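Local coordinates for UDP-N-acetylglucosamine 2-epimerase (Methanocaldococcus jannaschii, PDB 4NES), which probably catalyses the reversible epimerisation at C-2 that interconverts UDP-N-acetylglucosamine and UDP-N-acetylmannosamine, at residues M1-E12 and P87-T98; P18-I28 and G354-T362. All coordinates share one frame; numbering follows the deposited sequence.

Interaction 1 of 2, residues M1-E12 and P87-T98; sequences MKLSIILGTRPE and PDVVVVQGDTNT. With UDP (uridine-5'-diphosphate), chain C; UD1 (uridine-diphosphate-N-acetylglucosamine), chain B.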
loop_
_atom_site.group_PDB
_atom_site.type_symbol
_atom_site.label_atom_id
_atom_site.label_comp_id
_atom_site.label_asym_id
_atom_site.label_seq_id
_atom_site.Cartn_x
_atom_site.Cartn_y
_atom_site.Cartn_z
HETATM N N MSE A 1 -22.551 10.690 -6.469
HETATM C CA MSE A 1 -22.862 12.023 -5.969
HETATM C C MSE A 1 -21.838 13.041 -6.404
HETATM O O MSE A 1 -22.166 14.146 -6.835
HETATM C CB MSE A 1 -22.871 12.007 -4.450
HETATM C CG MSE A 1 -24.056 11.304 -3.900
HETATM SE SE MSE A 1 -25.652 12.338 -4.255
HETATM C CE MSE A 1 -25.619 13.173 -2.533
ATOM N N LYS A 2 -20.581 12.645 -6.260
ATOM C CA LYS A 2 -19.472 13.560 -6.404
ATOM C C LYS A 2 -18.206 12.759 -6.671
ATOM O O LYS A 2 -17.917 11.768 -5.986
ATOM C CB LYS A 2 -19.330 14.364 -5.112
ATOM C CG LYS A 2 -18.299 15.465 -5.141
ATOM C CD LYS A 2 -18.436 16.267 -3.852
ATOM C CE LYS A 2 -17.481 17.434 -3.785
ATOM N NZ LYS A 2 -17.768 18.260 -2.575
ATOM N N LEU A 3 -17.435 13.217 -7.646
ATOM C CA LEU A 3 -16.238 12.525 -8.079
ATOM C C LEU A 3 -15.043 13.459 -7.938
ATOM O O LEU A 3 -15.111 14.622 -8.338
ATOM C CB LEU A 3 -16.415 12.113 -9.546
ATOM C CG LEU A 3 -15.307 11.324 -10.243
ATOM C CD1 LEU A 3 -15.929 10.427 -11.310
ATOM C CD2 LEU A 3 -14.287 12.237 -10.890
ATOM N N SER A 4 -13.947 12.950 -7.385
ATOM C CA SER A 4 -12.695 13.706 -7.350
ATOM C C SER A 4 -11.642 12.995 -8.184
ATOM O O SER A 4 -11.401 11.801 -7.999
ATOM C CB SER A 4 -12.171 13.854 -5.918
ATOM O OG SER A 4 -13.073 14.586 -5.110
ATOM N N ILE A 5 -11.019 13.720 -9.103
ATOM C CA ILE A 5 -9.852 13.215 -9.815
ATOM C C ILE A 5 -8.622 13.735 -9.100
ATOM O O ILE A 5 -8.507 14.936 -8.860
ATOM C CB ILE A 5 -9.809 13.730 -11.252
ATOM C CG1 ILE A 5 -11.007 13.207 -12.039
ATOM C CG2 ILE A 5 -8.519 13.294 -11.921
ATOM C CD1 ILE A 5 -11.139 13.825 -13.428
ATOM N N ILE A 6 -7.716 12.837 -8.726
ATOM C CA ILE A 6 -6.465 13.240 -8.102
ATOM C C ILE A 6 -5.324 12.933 -9.060
ATOM O O ILE A 6 -5.185 11.797 -9.507
ATOM C CB ILE A 6 -6.244 12.486 -6.780
ATOM C CG1 ILE A 6 -7.431 12.720 -5.850
ATOM C CG2 ILE A 6 -4.920 12.905 -6.126
ATOM C CD1 ILE A 6 -7.323 12.021 -4.515
ATOM N N LEU A 7 -4.531 13.951 -9.388
ATOM C CA LEU A 7 -3.408 13.787 -10.304
ATOM C C LEU A 7 -2.208 14.607 -9.844
ATOM O O LEU A 7 -2.336 15.522 -9.028
ATOM C CB LEU A 7 -3.812 14.181 -11.735
ATOM C CG LEU A 7 -4.277 15.623 -11.998
ATOM C CD1 LEU A 7 -3.112 16.601 -12.127
ATOM C CD2 LEU A 7 -5.153 15.695 -13.242
ATOM N N GLY A 8 -1.043 14.288 -10.392
ATOM C CA GLY A 8 0.152 15.029 -10.037
ATOM C C GLY A 8 1.143 15.339 -11.145
ATOM O O GLY A 8 1.886 16.298 -11.022
ATOM N N THR A 9 1.170 14.528 -12.203
ATOM C CA THR A 9 2.317 14.508 -13.128
ATOM C C THR A 9 1.905 14.566 -14.593
ATOM O O THR A 9 0.765 14.259 -14.941
ATOM C CB THR A 9 3.184 13.237 -12.950
ATOM O OG1 THR A 9 2.429 12.085 -13.352
ATOM C CG2 THR A 9 3.660 13.093 -11.509
ATOM N N ARG A 10 2.863 14.937 -15.442
ATOM C CA ARG A 10 2.677 14.967 -16.894
ATOM C C ARG A 10 1.877 13.791 -17.499
ATOM O O ARG A 10 0.855 14.022 -18.142
ATOM C CB ARG A 10 4.025 15.130 -17.608
ATOM C CG ARG A 10 3.943 14.871 -19.107
ATOM C CD ARG A 10 5.262 15.215 -19.794
ATOM N NE ARG A 10 6.320 14.231 -19.539
ATOM C CZ ARG A 10 7.574 14.364 -19.948
ATOM N NH1 ARG A 10 7.952 15.460 -20.593
ATOM N NH2 ARG A 10 8.459 13.408 -19.692
ATOM N N PRO A 11 2.329 12.534 -17.313
ATOM C CA PRO A 11 1.591 11.435 -17.964
ATOM C C PRO A 11 0.168 11.263 -17.455
ATOM O O PRO A 11 -0.701 10.857 -18.235
ATOM C CB PRO A 11 2.425 10.195 -17.612
ATOM C CG PRO A 11 3.184 10.586 -16.361
ATOM C CD PRO A 11 3.495 12.033 -16.553
ATOM N N GLU A 12 -0.080 11.567 -16.184
ATOM C CA GLU A 12 -1.430 11.479 -15.630
ATOM C C GLU A 12 -2.350 12.483 -16.288
ATOM O O GLU A 12 -3.510 12.176 -16.570
ATOM C CB GLU A 12 -1.420 11.744 -14.124
ATOM C CG GLU A 12 -0.668 10.716 -13.283
ATOM C CD GLU A 12 -0.487 11.215 -11.868
ATOM O OE1 GLU A 12 0.656 11.547 -11.483
ATOM O OE2 GLU A 12 -1.494 11.295 -11.139
ATOM N N PRO A 87 -16.144 13.273 -1.576
ATOM C CA PRO A 87 -16.638 12.645 -2.805
ATOM C C PRO A 87 -16.975 11.198 -2.505
ATOM O O PRO A 87 -16.515 10.666 -1.484
ATOM C CB PRO A 87 -15.424 12.708 -3.741
ATOM C CG PRO A 87 -14.251 12.654 -2.812
ATOM C CD PRO A 87 -14.678 13.453 -1.595
ATOM N N ASP A 88 -17.751 10.537 -3.350
ATOM C CA ASP A 88 -17.929 9.115 -3.094
ATOM C C ASP A 88 -17.140 8.226 -4.055
ATOM O O ASP A 88 -17.126 7.011 -3.898
ATOM C CB ASP A 88 -19.397 8.707 -3.002
ATOM C CG ASP A 88 -20.197 9.135 -4.199
ATOM O OD1 ASP A 88 -19.606 9.417 -5.254
ATOM O OD2 ASP A 88 -21.436 9.188 -4.083
ATOM N N VAL A 89 -16.481 8.833 -5.043
ATOM C CA VAL A 89 -15.484 8.115 -5.835
ATOM C C VAL A 89 -14.257 9.001 -6.052
ATOM O O VAL A 89 -14.385 10.203 -6.304
ATOM C CB VAL A 89 -16.031 7.685 -7.217
ATOM C CG1 VAL A 89 -14.975 6.909 -7.991
ATOM C CG2 VAL A 89 -17.304 6.860 -7.084
ATOM N N VAL A 90 -13.076 8.397 -5.930
ATOM C CA VAL A 90 -11.810 9.028 -6.280
ATOM C C VAL A 90 -11.210 8.298 -7.475
ATOM O O VAL A 90 -11.118 7.065 -7.484
ATOM C CB VAL A 90 -10.849 9.010 -5.070
ATOM C CG1 VAL A 90 -9.388 9.172 -5.495
ATOM C CG2 VAL A 90 -11.244 10.088 -4.074
ATOM N N VAL A 91 -10.808 9.061 -8.488
ATOM C CA VAL A 91 -10.185 8.492 -9.676
ATOM C C VAL A 91 -8.697 8.826 -9.673
ATOM O O VAL A 91 -8.321 9.991 -9.510
ATOM C CB VAL A 91 -10.827 9.048 -10.964
ATOM C CG1 VAL A 91 -10.059 8.595 -12.184
ATOM C CG2 VAL A 91 -12.275 8.589 -11.081
ATOM N N VAL A 92 -7.857 7.799 -9.832
ATOM C CA VAL A 92 -6.416 7.986 -9.981
ATOM C C VAL A 92 -5.935 7.190 -11.179
ATOM O O VAL A 92 -6.482 6.130 -11.493
ATOM C CB VAL A 92 -5.637 7.571 -8.721
ATOM C CG1 VAL A 92 -5.875 8.582 -7.602
ATOM C CG2 VAL A 92 -6.001 6.151 -8.297
ATOM N N GLN A 93 -4.909 7.707 -11.850
ATOM C CA GLN A 93 -4.429 7.100 -13.088
ATOM C C GLN A 93 -2.979 6.717 -12.979
ATOM O O GLN A 93 -2.127 7.568 -12.770
ATOM C CB GLN A 93 -4.574 8.078 -14.266
ATOM C CG GLN A 93 -4.274 7.481 -15.664
ATOM C CD GLN A 93 -2.794 7.264 -15.947
ATOM O OE1 GLN A 93 -1.972 8.156 -15.760
ATOM N NE2 GLN A 93 -2.455 6.068 -16.396
ATOM N N GLY A 94 -2.699 5.437 -13.158
ATOM C CA GLY A 94 -1.324 4.995 -13.327
ATOM C C GLY A 94 -0.598 4.559 -12.062
ATOM O O GLY A 94 -1.104 3.765 -11.258
ATOM N N ASP A 95 0.615 5.072 -11.893
ATOM C CA ASP A 95 1.532 4.455 -10.942
ATOM C C ASP A 95 2.522 5.410 -10.259
ATOM O O ASP A 95 3.579 4.984 -9.775
ATOM C CB ASP A 95 2.285 3.327 -11.650
ATOM C CG ASP A 95 2.988 3.799 -12.898
ATOM O OD1 ASP A 95 3.228 5.017 -13.030
ATOM O OD2 ASP A 95 3.295 2.957 -13.764
ATOM N N THR A 96 2.189 6.686 -10.185
ATOM C CA THR A 96 3.064 7.656 -9.535
ATOM C C THR A 96 2.797 7.672 -8.035
ATOM O O THR A 96 1.831 7.072 -7.561
ATOM C CB THR A 96 2.838 9.061 -10.108
ATOM O OG1 THR A 96 1.515 9.490 -9.763
ATOM C CG2 THR A 96 2.983 9.049 -11.627
ATOM N N ASN A 97 3.642 8.371 -7.284
ATOM C CA ASN A 97 3.393 8.517 -5.850
ATOM C C ASN A 97 2.053 9.199 -5.562
ATOM O O ASN A 97 1.401 8.889 -4.570
ATOM C CB ASN A 97 4.532 9.260 -5.152
ATOM C CG ASN A 97 5.769 8.408 -4.988
ATOM O OD1 ASN A 97 5.752 7.200 -5.233
ATOM N ND2 ASN A 97 6.859 9.036 -4.558
ATOM N N THR A 98 1.643 10.110 -6.442
ATOM C CA THR A 98 0.347 10.754 -6.317
ATOM C C THR A 98 -0.787 9.732 -6.339
ATOM O O THR A 98 -1.733 9.828 -5.552
ATOM C CB THR A 98 0.149 11.783 -7.434
ATOM O OG1 THR A 98 1.003 12.910 -7.185
ATOM C CG2 THR A 98 -1.298 12.243 -7.480
HETATM N N1 UDP C . 5.483 13.703 -23.519
HETATM C C2 UDP C . 5.273 14.991 -23.881
HETATM N N3 UDP C . 6.328 15.804 -24.107
HETATM C C4 UDP C . 7.606 15.383 -23.982
HETATM C C5 UDP C . 7.862 14.057 -23.607
HETATM C C6 UDP C . 6.756 13.234 -23.370
HETATM O O2 UDP C . 4.126 15.425 -24.008
HETATM O O4 UDP C . 8.656 16.265 -24.219
HETATM C "C1'" UDP C . 4.375 12.780 -23.212
HETATM C "C2'" UDP C . 4.256 11.577 -23.989
HETATM O "O2'" UDP C . 3.650 11.847 -25.233
HETATM C "C3'" UDP C . 3.485 10.686 -23.110
HETATM C "C4'" UDP C . 3.832 11.128 -21.767
HETATM O "O4'" UDP C . 4.616 12.288 -21.896
HETATM O "O3'" UDP C . 2.098 10.774 -23.282
HETATM C "C5'" UDP C . 4.646 10.141 -21.001
HETATM O "O5'" UDP C . 5.068 10.656 -19.761
HETATM P PA UDP C . 6.440 10.241 -19.087
HETATM O O1A UDP C . 7.004 11.462 -18.392
HETATM O O2A UDP C . 7.372 9.693 -20.146
HETATM O O3A UDP C . 6.134 9.181 -17.959
HETATM P PB UDP C . 5.749 7.661 -17.952
HETATM O O1B UDP C . 4.769 7.367 -19.077
HETATM O O2B UDP C . 7.009 6.841 -18.064
HETATM O O3B UDP C . 5.125 7.499 -16.595
HETATM C "C1'" UD1 B . 7.548 10.829 -11.705
HETATM C "C2'" UD1 B . 6.990 9.459 -11.468
HETATM C "C3'" UD1 B . 7.190 8.597 -12.619
HETATM C "C4'" UD1 B . 6.692 9.175 -13.873
HETATM C "C5'" UD1 B . 7.208 10.580 -14.052
HETATM C "C6'" UD1 B . 6.576 11.276 -15.197
HETATM C "C7'" UD1 B . 7.060 8.741 -9.006
HETATM C "C8'" UD1 B . 7.857 8.079 -7.921
HETATM N "N2'" UD1 B . 7.677 8.834 -10.309
HETATM O "O1'" UD1 B . 8.915 10.733 -11.883
HETATM O "O3'" UD1 B . 6.551 7.330 -12.382
HETATM O "O4'" UD1 B . 7.081 8.384 -14.985
HETATM O "O5'" UD1 B . 6.927 11.373 -12.904
HETATM O "O6'" UD1 B . 7.388 12.191 -15.835
HETATM O "O7'" UD1 B . 5.931 9.186 -8.782
HETATM N N1 UD1 B . 11.418 17.984 -11.446
HETATM C C2 UD1 B . 11.380 19.246 -11.878
HETATM N N3 UD1 B . 10.219 19.815 -12.200
HETATM C C4 UD1 B . 9.064 19.145 -12.085
HETATM C C5 UD1 B . 9.068 17.830 -11.642
HETATM C C6 UD1 B . 10.286 17.251 -11.323
HETATM O O2 UD1 B . 12.404 19.890 -11.994
HETATM O O4 UD1 B . 7.886 19.748 -12.418
HETATM C C1B UD1 B . 12.702 17.329 -11.100
HETATM C C2B UD1 B . 13.167 17.575 -9.722
HETATM O "O2'" UD1 B . 14.570 17.655 -9.706
HETATM C C3B UD1 B . 12.732 16.395 -9.010
HETATM C C4B UD1 B . 12.933 15.330 -10.024
HETATM O O4B UD1 B . 12.612 15.912 -11.272
HETATM O O3B UD1 B . 13.424 16.142 -7.812
HETATM C C5B UD1 B . 12.065 14.144 -9.797
HETATM O O5B UD1 B . 10.696 14.424 -9.649
HETATM P PA UD1 B . 9.719 13.323 -9.157
HETATM O O1A UD1 B . 10.147 12.876 -7.793
HETATM O O2A UD1 B . 8.332 13.878 -9.168
HETATM O O3A UD1 B . 9.865 12.073 -10.086
HETATM P PB UD1 B . 9.872 11.971 -11.678
HETATM O O1B UD1 B . 11.241 11.545 -12.097
HETATM O O2B UD1 B . 9.326 13.223 -12.307
HETATM O O HOH W 1 -3.892 10.190 -11.283
#

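Interaction 2 of 2, residues P18-I28 and G354-T362; sequences PIIRALEKTNI and GERIVRILT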
loop_
_atom_site.group_PDB
_atom_site.type_symbol
_atom_site.label_atom_id
_atom_site.label_comp_id
_atom_site.label_asym_id
_atom_site.label_seq_id
_atom_site.Cartn_x
_atom_site.Cartn_y
_atom_site.Cartn_z
ATOM N N PRO A 18 -8.903 12.196 -21.630
ATOM C CA PRO A 18 -10.123 11.643 -22.236
ATOM C C PRO A 18 -11.238 11.397 -21.226
ATOM O O PRO A 18 -12.423 11.426 -21.605
ATOM C CB PRO A 18 -9.652 10.316 -22.833
ATOM C CG PRO A 18 -8.159 10.503 -23.049
ATOM C CD PRO A 18 -7.729 11.333 -21.880
ATOM N N ILE A 19 -10.883 11.138 -19.970
ATOM C CA ILE A 19 -11.889 10.988 -18.919
ATOM C C ILE A 19 -12.546 12.330 -18.613
ATOM O O ILE A 19 -13.783 12.430 -18.488
ATOM C CB ILE A 19 -11.271 10.349 -17.664
ATOM C CG1 ILE A 19 -10.991 8.878 -17.961
ATOM C CG2 ILE A 19 -12.204 10.496 -16.470
ATOM C CD1 ILE A 19 -10.055 8.221 -16.974
ATOM N N ILE A 20 -11.731 13.375 -18.541
ATOM C CA ILE A 20 -12.244 14.730 -18.390
ATOM C C ILE A 20 -13.158 15.112 -19.559
ATOM O O ILE A 20 -14.245 15.667 -19.329
ATOM C CB ILE A 20 -11.086 15.735 -18.209
ATOM C CG1 ILE A 20 -10.410 15.474 -16.856
ATOM C CG2 ILE A 20 -11.575 17.184 -18.345
ATOM C CD1 ILE A 20 -9.042 16.108 -16.685
ATOM N N ARG A 21 -12.764 14.794 -20.794
ATOM C CA ARG A 21 -13.614 15.076 -21.966
ATOM C C ARG A 21 -14.983 14.409 -21.812
ATOM O O ARG A 21 -16.040 15.008 -22.096
ATOM C CB ARG A 21 -12.948 14.579 -23.253
ATOM C CG ARG A 21 -11.786 15.426 -23.781
ATOM C CD ARG A 21 -12.257 16.746 -24.391
ATOM N NE ARG A 21 -12.394 17.791 -23.383
ATOM C CZ ARG A 21 -11.386 18.536 -22.936
ATOM N NH1 ARG A 21 -10.159 18.361 -23.416
ATOM N NH2 ARG A 21 -11.600 19.457 -22.011
ATOM N N ALA A 22 -14.967 13.172 -21.330
ATOM C CA ALA A 22 -16.207 12.430 -21.139
ATOM C C ALA A 22 -17.052 12.999 -19.999
ATOM O O ALA A 22 -18.270 13.140 -20.141
ATOM C CB ALA A 22 -15.920 10.963 -20.914
ATOM N N LEU A 23 -16.421 13.329 -18.874
ATOM C CA LEU A 23 -17.127 13.931 -17.745
ATOM C C LEU A 23 -17.811 15.247 -18.103
ATOM O O LEU A 23 -18.881 15.559 -17.566
ATOM C CB LEU A 23 -16.177 14.163 -16.571
ATOM C CG LEU A 23 -15.731 12.918 -15.818
ATOM C CD1 LEU A 23 -14.542 13.226 -14.910
ATOM C CD2 LEU A 23 -16.891 12.357 -15.007
ATOM N N GLU A 24 -17.195 16.020 -18.995
ATOM C CA GLU A 24 -17.754 17.303 -19.422
ATOM C C GLU A 24 -19.084 17.158 -20.142
ATOM O O GLU A 24 -19.854 18.117 -20.222
ATOM C CB GLU A 24 -16.766 18.044 -20.320
ATOM C CG GLU A 24 -15.598 18.647 -19.580
ATOM C CD GLU A 24 -14.540 19.154 -20.536
ATOM O OE1 GLU A 24 -14.679 18.894 -21.751
ATOM O OE2 GLU A 24 -13.579 19.800 -20.073
ATOM N N LYS A 25 -19.358 15.971 -20.666
ATOM C CA LYS A 25 -20.614 15.725 -21.380
ATOM C C LYS A 25 -21.697 15.175 -20.460
ATOM O O LYS A 25 -22.750 14.738 -20.931
ATOM C CB LYS A 25 -20.395 14.723 -22.503
ATOM C CG LYS A 25 -19.349 15.155 -23.515
ATOM C CD LYS A 25 -19.135 14.079 -24.568
ATOM C CE LYS A 25 -18.149 14.543 -25.629
ATOM N NZ LYS A 25 -16.818 14.915 -25.056
ATOM N N THR A 26 -21.446 15.187 -19.156
ATOM C CA THR A 26 -22.397 14.643 -18.194
ATOM C C THR A 26 -22.833 15.682 -17.178
ATOM O O THR A 26 -22.312 16.797 -17.140
ATOM C CB THR A 26 -21.788 13.466 -17.397
ATOM O OG1 THR A 26 -20.865 13.965 -16.417
ATOM C CG2 THR A 26 -21.094 12.478 -18.309
ATOM N N ASN A 27 -23.785 15.293 -16.328
ATOM C CA ASN A 27 -24.224 16.119 -15.214
ATOM C C ASN A 27 -23.480 15.818 -13.911
ATOM O O ASN A 27 -23.890 16.263 -12.833
ATOM C CB ASN A 27 -25.720 15.904 -14.984
ATOM C CG ASN A 27 -26.345 17.006 -14.163
ATOM O OD1 ASN A 27 -26.161 18.191 -14.449
ATOM N ND2 ASN A 27 -27.081 16.624 -13.124
ATOM N N ILE A 28 -22.386 15.066 -14.000
ATOM C CA ILE A 28 -21.666 14.643 -12.801
ATOM C C ILE A 28 -20.975 15.844 -12.155
ATOM O O ILE A 28 -20.415 16.699 -12.850
ATOM C CB ILE A 28 -20.642 13.526 -13.138
ATOM C CG1 ILE A 28 -21.376 12.271 -13.625
ATOM C CG2 ILE A 28 -19.759 13.210 -11.941
ATOM C CD1 ILE A 28 -20.495 11.294 -14.360
ATOM N N GLY A 354 -12.073 6.424 -22.328
ATOM C CA GLY A 354 -12.527 7.455 -21.408
ATOM C C GLY A 354 -14.033 7.442 -21.245
ATOM O O GLY A 354 -14.545 7.480 -20.130
ATOM N N GLU A 355 -14.751 7.369 -22.357
ATOM C CA GLU A 355 -16.207 7.340 -22.300
ATOM C C GLU A 355 -16.700 6.084 -21.591
ATOM O O GLU A 355 -17.649 6.151 -20.812
ATOM C CB GLU A 355 -16.796 7.471 -23.705
ATOM C CG GLU A 355 -16.705 8.889 -24.289
ATOM C CD GLU A 355 -17.775 9.837 -23.774
ATOM O OE1 GLU A 355 -18.605 9.426 -22.935
ATOM O OE2 GLU A 355 -17.796 11.002 -24.229
ATOM N N ARG A 356 -16.053 4.949 -21.844
ATOM C CA ARG A 356 -16.477 3.693 -21.218
ATOM C C ARG A 356 -16.272 3.732 -19.702
ATOM O O ARG A 356 -17.135 3.298 -18.939
ATOM C CB ARG A 356 -15.742 2.501 -21.827
ATOM C CG ARG A 356 -15.967 1.182 -21.094
ATOM C CD ARG A 356 -17.108 0.357 -21.675
ATOM N NE ARG A 356 -17.022 -1.029 -21.215
ATOM C CZ ARG A 356 -17.767 -1.562 -20.256
ATOM N NH1 ARG A 356 -18.685 -0.836 -19.655
ATOM N NH2 ARG A 356 -17.579 -2.831 -19.902
ATOM N N ILE A 357 -15.138 4.280 -19.278
ATOM C CA ILE A 357 -14.839 4.442 -17.854
ATOM C C ILE A 357 -15.890 5.295 -17.157
ATOM O O ILE A 357 -16.402 4.915 -16.100
ATOM C CB ILE A 357 -13.446 5.046 -17.667
ATOM C CG1 ILE A 357 -12.393 3.985 -17.984
ATOM C CG2 ILE A 357 -13.255 5.543 -16.228
ATOM C CD1 ILE A 357 -10.979 4.542 -18.128
ATOM N N VAL A 358 -16.249 6.424 -17.760
ATOM C CA VAL A 358 -17.257 7.290 -17.166
ATOM C C VAL A 358 -18.632 6.608 -17.118
ATOM O O VAL A 358 -19.366 6.757 -16.140
ATOM C CB VAL A 358 -17.305 8.663 -17.880
ATOM C CG1 VAL A 358 -18.451 9.516 -17.372
ATOM C CG2 VAL A 358 -16.006 9.404 -17.659
ATOM N N ARG A 359 -18.986 5.853 -18.159
ATOM C CA ARG A 359 -20.243 5.100 -18.136
ATOM C C ARG A 359 -20.263 4.081 -16.993
ATOM O O ARG A 359 -21.250 3.976 -16.262
ATOM C CB ARG A 359 -20.507 4.407 -19.481
ATOM C CG ARG A 359 -21.843 3.671 -19.524
ATOM C CD ARG A 359 -22.028 2.942 -20.858
ATOM N NE ARG A 359 -23.161 2.015 -20.826
ATOM C CZ ARG A 359 -24.408 2.346 -21.143
ATOM N NH1 ARG A 359 -24.691 3.587 -21.514
ATOM N NH2 ARG A 359 -25.375 1.437 -21.089
ATOM N N ILE A 360 -19.168 3.347 -16.826
ATOM C CA ILE A 360 -19.087 2.364 -15.746
ATOM C C ILE A 360 -19.238 3.016 -14.375
ATOM O O ILE A 360 -19.958 2.498 -13.512
ATOM C CB ILE A 360 -17.785 1.528 -15.823
ATOM C CG1 ILE A 360 -17.826 0.625 -17.055
ATOM C CG2 ILE A 360 -17.587 0.683 -14.553
ATOM C CD1 ILE A 360 -16.480 0.051 -17.472
ATOM N N LEU A 361 -18.588 4.160 -14.174
ATOM C CA LEU A 361 -18.666 4.838 -12.885
ATOM C C LEU A 361 -20.061 5.396 -12.665
ATOM O O LEU A 361 -20.536 5.444 -11.537
ATOM C CB LEU A 361 -17.623 5.949 -12.785
ATOM C CG LEU A 361 -16.169 5.485 -12.783
ATOM C CD1 LEU A 361 -15.266 6.709 -12.779
ATOM C CD2 LEU A 361 -15.880 4.586 -11.584
ATOM N N THR A 362 -20.728 5.796 -13.746
ATOM C CA THR A 362 -22.089 6.309 -13.645
ATOM C C THR A 362 -23.048 5.223 -13.167
ATOM O O THR A 362 -23.851 5.446 -12.253
ATOM C CB THR A 362 -22.569 6.872 -14.988
ATOM O OG1 THR A 362 -21.757 7.996 -15.340
ATOM C CG2 THR A 362 -24.025 7.325 -14.905
HETATM O O HOH W 2 -19.632 11.142 -21.505
HETATM O O HOH W 3 -15.717 12.179 -24.917
#

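Interaction 1 of 2, residues M1-E12 and P87-T98
Thr-96 comes over the carboxylate of Glu-12 from one side: its OG1 donates to Glu-12 OE1 at 2.8 Å, 68° out of the carboxylate plane. A chi1 of 66° sets OG1 between the backbone N and the carbonyl carbon, from where it reaches OE1 while CG2 faces Thr-9 OG1. The same OE1 is met on its anti side by Thr-9 OG1, 2.6 Å away, so two hydroxyls fix the rotation of this buried acid. A water links Glu-12 OE2 to Ile-6 O and Gln-93 N, where the strands part. The Gln-93 amide, turned 52° from the carboxylate, puts Gln-93 OE1 3.4 Å from Glu-12 CA. The Arg-10 guanidinium carries the uracil C5 of UDP over one face; at its edge NE and NH2 share phosphate oxygen O1A, with NH2 at 2.8 Å. Just after Thr-96, the backbone Asn-97 N donates to O7' of the UDP-GlcNAc acetamide (2.9 Å). Behind the pocket, strands 3-7 and 89-93 run parallel, joined by Ser-4 N to Val-89 O, Val-91 N to Ser-4 O and Ile-6 N to Val-91 O. Ligands met by the loops and helix starts just beyond the carboxyl ends of parallel strands are characteristic of the Rossmann-like domains of the GT-B fold.

Interaction 2 of 2, residues P18-I28 and G354-T362
Val-358 fits against helix 18-23 and the turn that follows it. Its CB lies 4.1 Å from Ala-22 CB. From there CG2 presses on the same Ala-22 CB at 3.6 Å and also meets the backbone O of Ile-19 and the CG of Leu-23. The other methyl, CG1, stands anti to the backbone N (chi1 174°), which sends it to Leu-23 CD2 at 4.0 Å, Ile-28 CD1 and, tip to tip, Thr-26 CG2 at 4.1 Å. The axes of segments 18-23 and 354-362 approach to 8.0 Å and cross at -57°. Gly-354 allows this closeness, since a CB there would run into Pro-18 O. Next to it the CD1 atoms of Ile-19 and Ile-357 meet, the side chains crossing at about a right angle. Thr-26 also shapes the turn: its OG1 donates to Leu-23 O (2.8 Å) and accepts from Ile-28 N (3.1 Å), the latter an ST turn. With alanine in place of Thr-26, Ile-28 N would probably lose its acceptor and a gap would be likely to open beside Val-358 CG1. At the exposed edge of the contact Glu-355 lays its carboxylate against Ala-22 CB, and one water connects its OE1 to Ala-22 O. Lys-25 NZ stops 4.1 Å from Glu-355 OE2, beyond a salt bridge, and a second water spans the pair. Apolar contact therefore carries the centre of this helix-helix junction, while polar ties across it pass through water at the edge, and charge attraction is likely to add modestly.

In the fold
Helix 10-23 runs through both contacts: its first turn supplies Arg-10, Pro-11 and Glu-12 to interaction 1, its last turns supply Ile-19, Ala-22 and Leu-23 to interaction 2. The centres lie about 14 Å apart. They meet on the sheet face bearing Leu-3, Ile-5 and Val-91: Ile-5 CD1 packs 3.8 Å from Leu-23 CD1, and Val-91 CG2 lies 3.9 Å from Leu-361 CD1. Helix 353-363, near the end of the chain, thus packs on the sheet that contains the chain's first strand, 3-7. Interaction 1 reaches both nucleotides, with the side chain of Pro-11 about 6 Å from that of His-207, the probable active-site residue; in interaction 2 the side chain of Pro-18 is about 10 Å from UDP.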